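PT26-6P (Thermococcus sp., PDB 2WB7) is of unknown function, but is encoded by a mobile genetic element of an archaeon and combines two immunoglobulin-like domains with a helical one. Local coordinates at residues S37-G43 and H54-L60; P81-I87 and F112-I118; G450-Y455 and Y490-A494. All coordinates share one frame; numbering follows the deposited sequence.

Interaction 1: residues S37-G43 and H54-L60; sequences SDFVEYG and HIYGPGL
Ser-37 OG is gripped by two backbone N-H groups: Leu-60 N, 2.8 Å from it with an N-H···O angle of 157°, and Gly-59 N, whose bond is weak. Gly-59 N also makes a weak bond to Asp-38 O. From Val-40 the chains pair regularly, Val-40 N donating to Gly-57 O (2.8 Å) and Gly-57 N returning to Val-40 O. At Ile-55 the ladder of this antiparallel hairpin slips by one residue in a classic beta bulge: Ile-55 O takes Tyr-42 N at 2.7 Å and, weakly, Gly-43 N, while Ile-55 N donates to Gly-43 O. With CG beside the backbone N and anti to the carbonyl carbon (chi1 -84°), the Tyr-42 ring lies over Gly-57, whose CA sits 3.8 Å from the ring centroid in a CH-pi contact. Its OH bonds to Pro-58 O, which lies near the ring plane. His-220 stacks on the same ring. On the opposite side of Gly-57 comes Phe-39, its CD1 3.4 Å from Gly-57 C, so the Gly-57 backbone has an aromatic ring on either side, Tyr-42 by its face and Phe-39 obliquely. Nearby, Glu-41 CG lies 3.4 Å from Tyr-56 CE1, approaching the ring obliquely; the Glu-41 carboxylate bonds onward to Asn-44.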
loop_
_atom_site.group_PDB
_atom_site.type_symbol
_atom_site.label_atom_id
_atom_site.label_comp_id
_atom_site.label_asym_id
_atom_site.label_seq_id
_atom_site.Cartn_x
_atom_site.Cartn_y
_atom_site.Cartn_z
ATOM N N SER A 37 3.878 8.627 12.206
ATOM C CA SER A 37 4.650 9.858 12.038
ATOM C C SER A 37 4.809 10.693 13.312
ATOM O O SER A 37 4.122 10.492 14.311
ATOM C CB SER A 37 4.062 10.723 10.924
ATOM O OG SER A 37 5.093 11.382 10.204
ATOM N N ASP A 38 5.748 11.624 13.255
ATOM C CA ASP A 38 5.872 12.646 14.264
ATOM C C ASP A 38 5.529 13.973 13.632
ATOM O O ASP A 38 5.653 14.144 12.415
ATOM C CB ASP A 38 7.290 12.686 14.812
ATOM C CG ASP A 38 7.454 11.811 16.030
ATOM O OD1 ASP A 38 6.459 11.663 16.778
ATOM O OD2 ASP A 38 8.567 11.274 16.247
ATOM N N PHE A 39 5.100 14.918 14.461
ATOM C CA PHE A 39 4.774 16.239 13.969
ATOM C C PHE A 39 6.009 17.086 13.683
ATOM O O PHE A 39 7.009 17.015 14.382
ATOM C CB PHE A 39 3.847 16.952 14.939
ATOM C CG PHE A 39 2.403 16.632 14.729
ATOM C CD1 PHE A 39 1.736 17.102 13.610
ATOM C CD2 PHE A 39 1.705 15.864 15.653
ATOM C CE1 PHE A 39 0.404 16.810 13.411
ATOM C CE2 PHE A 39 0.375 15.567 15.461
ATOM C CZ PHE A 39 -0.280 16.041 14.338
ATOM N N VAL A 40 5.922 17.884 12.636
ATOM C CA VAL A 40 6.998 18.758 12.247
ATOM C C VAL A 40 6.391 20.108 11.900
ATOM O O VAL A 40 5.274 20.172 11.392
ATOM C CB VAL A 40 7.742 18.180 11.029
ATOM C CG1 VAL A 40 8.629 19.236 10.377
ATOM C CG2 VAL A 40 8.562 16.989 11.463
ATOM N N GLU A 41 7.098 21.191 12.190
ATOM C CA GLU A 41 6.590 22.481 11.776
ATOM C C GLU A 41 6.592 22.521 10.256
ATOM O O GLU A 41 7.554 22.100 9.615
ATOM C CB GLU A 41 7.424 23.617 12.355
ATOM C CG GLU A 41 6.592 24.838 12.726
ATOM C CD GLU A 41 7.435 26.097 12.847
ATOM O OE1 GLU A 41 6.987 27.079 13.492
ATOM O OE2 GLU A 41 8.556 26.092 12.292
ATOM N N TYR A 42 5.488 22.989 9.687
ATOM C CA TYR A 42 5.387 23.148 8.249
ATOM C C TYR A 42 5.702 24.588 7.914
ATOM O O TYR A 42 6.080 24.899 6.791
ATOM C CB TYR A 42 3.985 22.795 7.754
ATOM C CG TYR A 42 3.751 21.315 7.523
ATOM C CD1 TYR A 42 4.525 20.349 8.169
ATOM C CD2 TYR A 42 2.741 20.882 6.679
ATOM C CE1 TYR A 42 4.297 18.983 7.963
ATOM C CE2 TYR A 42 2.507 19.526 6.471
ATOM C CZ TYR A 42 3.289 18.590 7.104
ATOM O OH TYR A 42 3.030 17.267 6.880
ATOM N N GLY A 43 5.533 25.466 8.897
ATOM C CA GLY A 43 5.916 26.867 8.756
ATOM C C GLY A 43 5.257 27.768 9.778
ATOM O O GLY A 43 4.476 27.306 10.607
ATOM N N HIS A 54 2.152 29.286 14.312
ATOM C CA HIS A 54 2.889 28.095 13.892
ATOM C C HIS A 54 1.955 27.008 13.367
ATOM O O HIS A 54 0.889 26.745 13.945
ATOM C CB HIS A 54 3.731 27.555 15.039
ATOM C CG HIS A 54 4.787 28.509 15.502
ATOM N ND1 HIS A 54 6.066 28.509 14.987
ATOM C CD2 HIS A 54 4.746 29.512 16.416
ATOM C CE1 HIS A 54 6.770 29.465 15.567
ATOM N NE2 HIS A 54 5.994 30.087 16.438
ATOM N N ILE A 55 2.368 26.394 12.259
ATOM C CA ILE A 55 1.632 25.296 11.631
ATOM C C ILE A 55 2.430 23.997 11.692
ATOM O O ILE A 55 3.627 23.966 11.359
ATOM C CB ILE A 55 1.310 25.602 10.154
ATOM C CG1 ILE A 55 0.597 26.947 10.036
ATOM C CG2 ILE A 55 0.466 24.496 9.546
ATOM C CD1 ILE A 55 0.442 27.414 8.619
ATOM N N TYR A 56 1.763 22.927 12.116
ATOM C CA TYR A 56 2.398 21.615 12.208
ATOM C C TYR A 56 1.597 20.511 11.518
ATOM O O TYR A 56 0.362 20.474 11.594
ATOM C CB TYR A 56 2.577 21.223 13.669
ATOM C CG TYR A 56 3.289 22.241 14.503
ATOM C CD1 TYR A 56 4.668 22.205 14.645
ATOM C CD2 TYR A 56 2.580 23.232 15.169
ATOM C CE1 TYR A 56 5.325 23.133 15.407
ATOM C CE2 TYR A 56 3.225 24.159 15.946
ATOM C CZ TYR A 56 4.602 24.107 16.063
ATOM O OH TYR A 56 5.257 25.042 16.838
ATOM N N GLY A 57 2.313 19.599 10.866
ATOM C CA GLY A 57 1.700 18.405 10.300
ATOM C C GLY A 57 2.659 17.233 10.369
ATOM O O GLY A 57 3.781 17.382 10.835
ATOM N N PRO A 58 2.220 16.059 9.892
ATOM C CA PRO A 58 3.049 14.854 9.946
ATOM C C PRO A 58 4.367 15.062 9.219
ATOM O O PRO A 58 4.463 15.931 8.357
ATOM C CB PRO A 58 2.207 13.808 9.211
ATOM C CG PRO A 58 0.808 14.326 9.270
ATOM C CD PRO A 58 0.926 15.818 9.230
ATOM N N GLY A 59 5.379 14.283 9.587
ATOM C CA GLY A 59 6.645 14.294 8.875
ATOM C C GLY A 59 6.531 13.467 7.608
ATOM O O GLY A 59 7.164 13.767 6.596
ATOM N N LEU A 60 5.709 12.424 7.662
ATOM C CA LEU A 60 5.427 11.611 6.490
ATOM C C LEU A 60 3.919 11.504 6.192
ATOM O O LEU A 60 3.114 11.121 7.057
ATOM C CB LEU A 60 6.013 10.219 6.688
ATOM C CG LEU A 60 5.821 9.297 5.489
ATOM C CD1 LEU A 60 7.022 9.429 4.544
ATOM C CD2 LEU A 60 5.597 7.832 5.944
#

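Interaction 2: residues P81-I87 and F112-I118; sequences PFNKVHI and FRQGGYI
Val-85 and Tyr-117 pair as a single antiparallel bridge of the hydrogen-bonded kind. Val-85 N donates to Tyr-117 O over 2.6 Å, in the carbonyl plane. The return bond from Tyr-117 N to Val-85 O is more bent (139° at the hydrogen), with the donor tilted out of the carbonyl plane. Within its own segment, Tyr-117 OH accepts a bond from Arg-113 N, 2.8 Å away.

The rings supply the CH-pi contacts. Gly-116 CA stands over the centre of the His-86 imidazole, 3.6 Å from the centroid and almost on the ring normal; a glycine here leaves the ring room to lie flat against the backbone. Gln-114 O meets the same ring at its edge, 3.2 Å from CE1. Rotation of the imidazole is further restrained by NE2, bonded to Glu-174, and by stacking with Tyr-172. Ile-87 CB lies over one face of Phe-112, offset toward the rim, and its CG2 comes to 4.0 Å from Phe-112 CE1.

Elsewhere aliphatic groups rest on backbone carbonyls. Ile-118 turns CD1 onto Pro-81 O at 3.6 Å, CG1 being anti to the backbone N (chi1 -175°), and the extended Lys-84 chain runs past Gly-115 O. The Tyr-117 side chain makes apolar contacts with Ile-75 and Leu-122.

Gly-116 N donates to Arg-113 O, closing a type I beta turn from Arg-113 to Gly-116, so the arrangement is that of a tight turn held by one beta bridge against the start of strand 85-96, within the immunoglobulin-like domain.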
loop_
_atom_site.group_PDB
_atom_site.type_symbol
_atom_site.label_atom_id
_atom_site.label_comp_id
_atom_site.label_asym_id
_atom_site.label_seq_id
_atom_site.Cartn_x
_atom_site.Cartn_y
_atom_site.Cartn_z
ATOM N N PRO A 81 -1.328 44.650 31.382
ATOM C CA PRO A 81 -2.060 43.454 31.791
ATOM C C PRO A 81 -3.457 43.310 31.183
ATOM O O PRO A 81 -3.972 42.194 31.111
ATOM C CB PRO A 81 -2.194 43.628 33.306
ATOM C CG PRO A 81 -1.005 44.432 33.709
ATOM C CD PRO A 81 -0.598 45.266 32.504
ATOM N N PHE A 82 -4.069 44.418 30.767
ATOM C CA PHE A 82 -5.464 44.405 30.332
ATOM C C PHE A 82 -5.541 44.520 28.829
ATOM O O PHE A 82 -6.625 44.449 28.243
ATOM C CB PHE A 82 -6.226 45.575 30.963
ATOM C CG PHE A 82 -5.809 45.870 32.373
ATOM C CD1 PHE A 82 -4.575 46.453 32.638
ATOM C CD2 PHE A 82 -6.642 45.553 33.436
ATOM C CE1 PHE A 82 -4.184 46.711 33.938
ATOM C CE2 PHE A 82 -6.257 45.809 34.737
ATOM C CZ PHE A 82 -5.024 46.387 34.990
ATOM N N ASN A 83 -4.382 44.722 28.209
ATOM C CA ASN A 83 -4.308 44.865 26.763
ATOM C C ASN A 83 -4.557 43.553 26.033
ATOM O O ASN A 83 -3.775 43.132 25.183
ATOM C CB ASN A 83 -2.969 45.476 26.363
ATOM C CG ASN A 83 -2.946 46.968 26.562
ATOM O OD1 ASN A 83 -1.932 47.615 26.346
ATOM N ND2 ASN A 83 -4.076 47.526 26.984
ATOM N N LYS A 84 -5.676 42.926 26.372
ATOM C CA LYS A 84 -6.004 41.600 25.879
ATOM C C LYS A 84 -6.186 41.520 24.364
ATOM O O LYS A 84 -6.771 42.406 23.734
ATOM C CB LYS A 84 -7.249 41.075 26.589
ATOM C CG LYS A 84 -6.995 40.747 28.046
ATOM C CD LYS A 84 -8.297 40.442 28.762
ATOM C CE LYS A 84 -8.052 39.982 30.192
ATOM N NZ LYS A 84 -9.329 39.612 30.881
ATOM N N VAL A 85 -5.668 40.432 23.797
ATOM C CA VAL A 85 -5.835 40.116 22.391
ATOM C C VAL A 85 -7.079 39.249 22.214
ATOM O O VAL A 85 -7.204 38.214 22.851
ATOM C CB VAL A 85 -4.614 39.358 21.866
ATOM C CG1 VAL A 85 -4.889 38.840 20.484
ATOM C CG2 VAL A 85 -3.398 40.265 21.868
ATOM N N HIS A 86 -8.009 39.697 21.376
ATOM C CA HIS A 86 -9.219 38.925 21.063
ATOM C C HIS A 86 -9.073 38.277 19.695
ATOM O O HIS A 86 -8.664 38.942 18.738
ATOM C CB HIS A 86 -10.447 39.833 21.022
ATOM C CG HIS A 86 -10.848 40.381 22.352
ATOM N ND1 HIS A 86 -12.005 39.996 22.994
ATOM C CD2 HIS A 86 -10.258 41.296 23.156
ATOM C CE1 HIS A 86 -12.104 40.640 24.142
ATOM N NE2 HIS A 86 -11.060 41.438 24.262
ATOM N N ILE A 87 -9.412 36.995 19.583
ATOM C CA ILE A 87 -9.376 36.347 18.270
ATOM C C ILE A 87 -10.799 36.137 17.779
ATOM O O ILE A 87 -11.591 35.446 18.424
ATOM C CB ILE A 87 -8.596 35.031 18.305
ATOM C CG1 ILE A 87 -7.281 35.231 19.043
ATOM C CG2 ILE A 87 -8.298 34.566 16.906
ATOM C CD1 ILE A 87 -6.478 33.967 19.150
ATOM N N PHE A 112 -13.592 31.134 20.685
ATOM C CA PHE A 112 -12.589 31.748 21.531
ATOM C C PHE A 112 -13.155 32.465 22.743
ATOM O O PHE A 112 -14.335 32.806 22.795
ATOM C CB PHE A 112 -11.703 32.666 20.704
ATOM C CG PHE A 112 -11.059 31.975 19.555
ATOM C CD1 PHE A 112 -11.489 32.209 18.261
ATOM C CD2 PHE A 112 -10.044 31.061 19.771
ATOM C CE1 PHE A 112 -10.903 31.553 17.195
ATOM C CE2 PHE A 112 -9.448 30.407 18.715
ATOM C CZ PHE A 112 -9.878 30.649 17.421
ATOM N N ARG A 113 -12.275 32.679 23.716
ATOM C CA ARG A 113 -12.592 33.282 25.003
ATOM C C ARG A 113 -13.156 34.687 24.868
ATOM O O ARG A 113 -12.520 35.567 24.283
ATOM C CB ARG A 113 -11.318 33.314 25.834
ATOM C CG ARG A 113 -11.481 33.749 27.247
ATOM C CD ARG A 113 -10.396 33.075 28.072
ATOM N NE ARG A 113 -10.668 31.643 28.215
ATOM C CZ ARG A 113 -9.766 30.729 28.567
ATOM N NH1 ARG A 113 -8.508 31.078 28.797
ATOM N NH2 ARG A 113 -10.124 29.456 28.673
ATOM N N GLN A 114 -14.357 34.885 25.407
ATOM C CA GLN A 114 -15.050 36.180 25.370
ATOM C C GLN A 114 -14.153 37.335 25.801
ATOM O O GLN A 114 -14.140 38.398 25.166
ATOM C CB GLN A 114 -16.271 36.151 26.291
ATOM C CG GLN A 114 -17.137 34.903 26.181
ATOM C CD GLN A 114 -17.971 34.911 24.924
ATOM O OE1 GLN A 114 -17.480 35.268 23.849
ATOM N NE2 GLN A 114 -19.245 34.527 25.046
ATOM N N GLY A 115 -13.421 37.125 26.892
ATOM C CA GLY A 115 -12.598 38.169 27.480
ATOM C C GLY A 115 -11.305 38.465 26.744
ATOM O O GLY A 115 -10.579 39.387 27.116
ATOM N N GLY A 116 -11.003 37.709 25.696
ATOM C CA GLY A 116 -9.719 37.878 25.024
ATOM C C GLY A 116 -8.594 37.187 25.788
ATOM O O GLY A 116 -8.841 36.498 26.780
ATOM N N TYR A 117 -7.357 37.381 25.328
ATOM C CA TYR A 117 -6.218 36.623 25.818
ATOM C C TYR A 117 -5.065 37.551 26.103
ATOM O O TYR A 117 -4.866 38.522 25.386
ATOM C CB TYR A 117 -5.751 35.609 24.755
ATOM C CG TYR A 117 -6.783 34.555 24.417
ATOM C CD1 TYR A 117 -7.659 34.732 23.360
ATOM C CD2 TYR A 117 -6.893 33.396 25.173
ATOM C CE1 TYR A 117 -8.606 33.784 23.061
ATOM C CE2 TYR A 117 -7.835 32.441 24.885
ATOM C CZ TYR A 117 -8.690 32.640 23.827
ATOM O OH TYR A 117 -9.641 31.707 23.520
ATOM N N ILE A 118 -4.289 37.244 27.135
ATOM C CA ILE A 118 -2.996 37.885 27.307
ATOM C C ILE A 118 -1.987 36.858 27.793
ATOM O O ILE A 118 -2.348 35.961 28.534
ATOM C CB ILE A 118 -3.069 39.074 28.283
ATOM C CG1 ILE A 118 -1.713 39.779 28.340
ATOM C CG2 ILE A 118 -3.555 38.615 29.663
ATOM C CD1 ILE A 118 -1.829 41.280 28.410
#

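Interaction 3: residues G450-Y455 and Y490-A494; sequences GAIDEY and YYVNA
Ala-451 and Tyr-491 bring the two helices to a CA-CA separation of 4.9 Å, where the short axes run nearly antiparallel (165°) and approach to 8.6 Å. So close an approach goes with the small residues Gly-450 and Ala-451 on one side. The Tyr-491 ring lies over Gly-450: Gly-450 CA is above one face, offset toward the rim, in a CH-pi contact 3.9 Å from the centroid. The ring carbon CD1 of Tyr-491 comes to 3.3 Å from Gly-450 C, and Glu-454 CG reaches the ring edge in its plane, 3.8 Å from CD1 of Tyr-491. The Glu-454 chain bends at chi2 (-55°), and its carboxylate is hydrogen-bonded to His-484 and to Ser-517 of helix 503-523.

The Ala-451 methyl touches both Tyr-491 CB (3.5 Å) and Val-492 CG2 (3.6 Å). The same Val-492 methyl, anti to its carbonyl carbon, also meets Tyr-455, whose OH lies 3.8 Å away. Tyr-455 and Val-492 cross at about a right angle.

Between the two segments themselves the contact is apolar and CH-pi; the polar ties between the helices, Glu-454 to His-484 and Tyr-455 OH to Asp-489, reach residues just before 490-494. Ile-452 and Tyr-455 lean on helix 408-438, while Tyr-491 and Ala-494 touch helix 503-523: an antiparallel helical hairpin inside the bundle of the helical domain.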
loop_
_atom_site.group_PDB
_atom_site.type_symbol
_atom_site.label_atom_id
_atom_site.label_comp_id
_atom_site.label_asym_id
_atom_site.label_seq_id
_atom_site.Cartn_x
_atom_site.Cartn_y
_atom_site.Cartn_z
ATOM N N GLY A 450 15.866 -17.021 -20.402
ATOM C CA GLY A 450 15.979 -17.504 -19.043
ATOM C C GLY A 450 15.343 -18.874 -18.922
ATOM O O GLY A 450 15.901 -19.780 -18.305
ATOM N N ALA A 451 14.166 -19.034 -19.515
ATOM C CA ALA A 451 13.488 -20.314 -19.484
ATOM C C ALA A 451 14.400 -21.359 -20.095
ATOM O O ALA A 451 14.613 -22.426 -19.528
ATOM C CB ALA A 451 12.179 -20.245 -20.246
ATOM N N ILE A 452 14.952 -21.051 -21.261
ATOM C CA ILE A 452 15.797 -22.010 -21.968
ATOM C C ILE A 452 16.986 -22.415 -21.111
ATOM O O ILE A 452 17.316 -23.593 -21.032
ATOM C CB ILE A 452 16.257 -21.479 -23.336
ATOM C CG1 ILE A 452 15.044 -21.231 -24.237
ATOM C CG2 ILE A 452 17.214 -22.459 -23.989
ATOM C CD1 ILE A 452 15.393 -20.666 -25.592
ATOM N N ASP A 453 17.615 -21.460 -20.437
ATOM C CA ASP A 453 18.725 -21.792 -19.546
ATOM C C ASP A 453 18.308 -22.609 -18.307
ATOM O O ASP A 453 19.102 -23.409 -17.779
ATOM C CB ASP A 453 19.469 -20.526 -19.097
ATOM C CG ASP A 453 19.968 -19.678 -20.266
ATOM O OD1 ASP A 453 20.245 -20.217 -21.364
ATOM O OD2 ASP A 453 20.102 -18.453 -20.073
ATOM N N GLU A 454 17.085 -22.411 -17.828
ATOM C CA GLU A 454 16.651 -23.154 -16.651
ATOM C C GLU A 454 16.409 -24.622 -16.985
ATOM O O GLU A 454 16.913 -25.524 -16.287
ATOM C CB GLU A 454 15.422 -22.521 -16.013
ATOM C CG GLU A 454 15.736 -21.227 -15.295
ATOM C CD GLU A 454 16.840 -21.384 -14.242
ATOM O OE1 GLU A 454 16.756 -22.251 -13.340
ATOM O OE2 GLU A 454 17.817 -20.610 -14.305
ATOM N N TYR A 455 15.651 -24.848 -18.061
ATOM C CA TYR A 455 15.342 -26.190 -18.518
ATOM C C TYR A 455 16.633 -26.927 -18.806
ATOM O O TYR A 455 16.787 -28.072 -18.404
ATOM C CB TYR A 455 14.459 -26.155 -19.757
ATOM C CG TYR A 455 13.046 -25.666 -19.490
ATOM C CD1 TYR A 455 12.382 -24.843 -20.397
ATOM C CD2 TYR A 455 12.373 -26.029 -18.333
ATOM C CE1 TYR A 455 11.089 -24.408 -20.169
ATOM C CE2 TYR A 455 11.071 -25.594 -18.091
ATOM C CZ TYR A 455 10.436 -24.783 -19.011
ATOM O OH TYR A 455 9.147 -24.357 -18.759
ATOM N N TYR A 490 8.308 -20.539 -14.732
ATOM C CA TYR A 490 8.010 -19.148 -14.414
ATOM C C TYR A 490 8.403 -18.275 -15.593
ATOM O O TYR A 490 7.595 -17.478 -16.069
ATOM C CB TYR A 490 8.762 -18.685 -13.160
ATOM C CG TYR A 490 8.160 -19.127 -11.841
ATOM C CD1 TYR A 490 6.818 -18.915 -11.560
ATOM C CD2 TYR A 490 8.944 -19.748 -10.867
ATOM C CE1 TYR A 490 6.252 -19.317 -10.337
ATOM C CE2 TYR A 490 8.400 -20.141 -9.641
ATOM C CZ TYR A 490 7.052 -19.922 -9.388
ATOM O OH TYR A 490 6.526 -20.318 -8.186
ATOM N N TYR A 491 9.647 -18.432 -16.052
ATOM C CA TYR A 491 10.191 -17.626 -17.154
ATOM C C TYR A 491 9.288 -17.647 -18.368
ATOM O O TYR A 491 9.088 -16.633 -19.041
ATOM C CB TYR A 491 11.596 -18.086 -17.543
ATOM C CG TYR A 491 12.680 -17.392 -16.749
ATOM C CD1 TYR A 491 13.672 -18.114 -16.133
ATOM C CD2 TYR A 491 12.684 -16.006 -16.603
ATOM C CE1 TYR A 491 14.651 -17.499 -15.410
ATOM C CE2 TYR A 491 13.658 -15.372 -15.878
ATOM C CZ TYR A 491 14.645 -16.130 -15.283
ATOM O OH TYR A 491 15.625 -15.525 -14.540
ATOM N N VAL A 492 8.710 -18.810 -18.619
ATOM C CA VAL A 492 7.842 -18.988 -19.760
ATOM C C VAL A 492 6.534 -18.237 -19.554
ATOM O O VAL A 492 6.034 -17.559 -20.477
ATOM C CB VAL A 492 7.549 -20.465 -19.995
ATOM C CG1 VAL A 492 6.215 -20.616 -20.711
ATOM C CG2 VAL A 492 8.719 -21.131 -20.769
ATOM N N ASN A 493 5.966 -18.354 -18.351
ATOM C CA ASN A 493 4.858 -17.494 -17.974
ATOM C C ASN A 493 5.223 -16.021 -18.173
ATOM O O ASN A 493 4.449 -15.254 -18.749
ATOM C CB ASN A 493 4.436 -17.751 -16.532
ATOM C CG ASN A 493 3.517 -18.954 -16.399
ATOM O OD1 ASN A 493 2.297 -18.842 -16.536
ATOM N ND2 ASN A 493 4.097 -20.109 -16.124
ATOM N N ALA A 494 6.413 -15.639 -17.718
ATOM C CA ALA A 494 6.836 -14.244 -17.798
ATOM C C ALA A 494 6.910 -13.739 -19.260
ATOM O O ALA A 494 6.312 -12.700 -19.621
ATOM C CB ALA A 494 8.160 -14.044 -17.083
#

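The three contacts follow one another along the chain, each closing before the next opens. Interactions 1 and 2 lie on the same side of the chain's centre, their own centres 28 Å apart and their nearest atoms about 11 Å apart. Strand 66-75 connects them: it pairs with strand 52-62 of interaction 1, and its residues Leu-73 and Ile-75 touch Ile-87, Val-85 and Tyr-117 of interaction 2. Interaction 3 belongs to the all-helical part on the opposite side of the chain's centre, 49 Å from interaction 1 and 76 Å from interaction 2 between centres. The contacts thus sample two separate regions of an elongated, multidomain protein, beta-rich at one end and helical at the other.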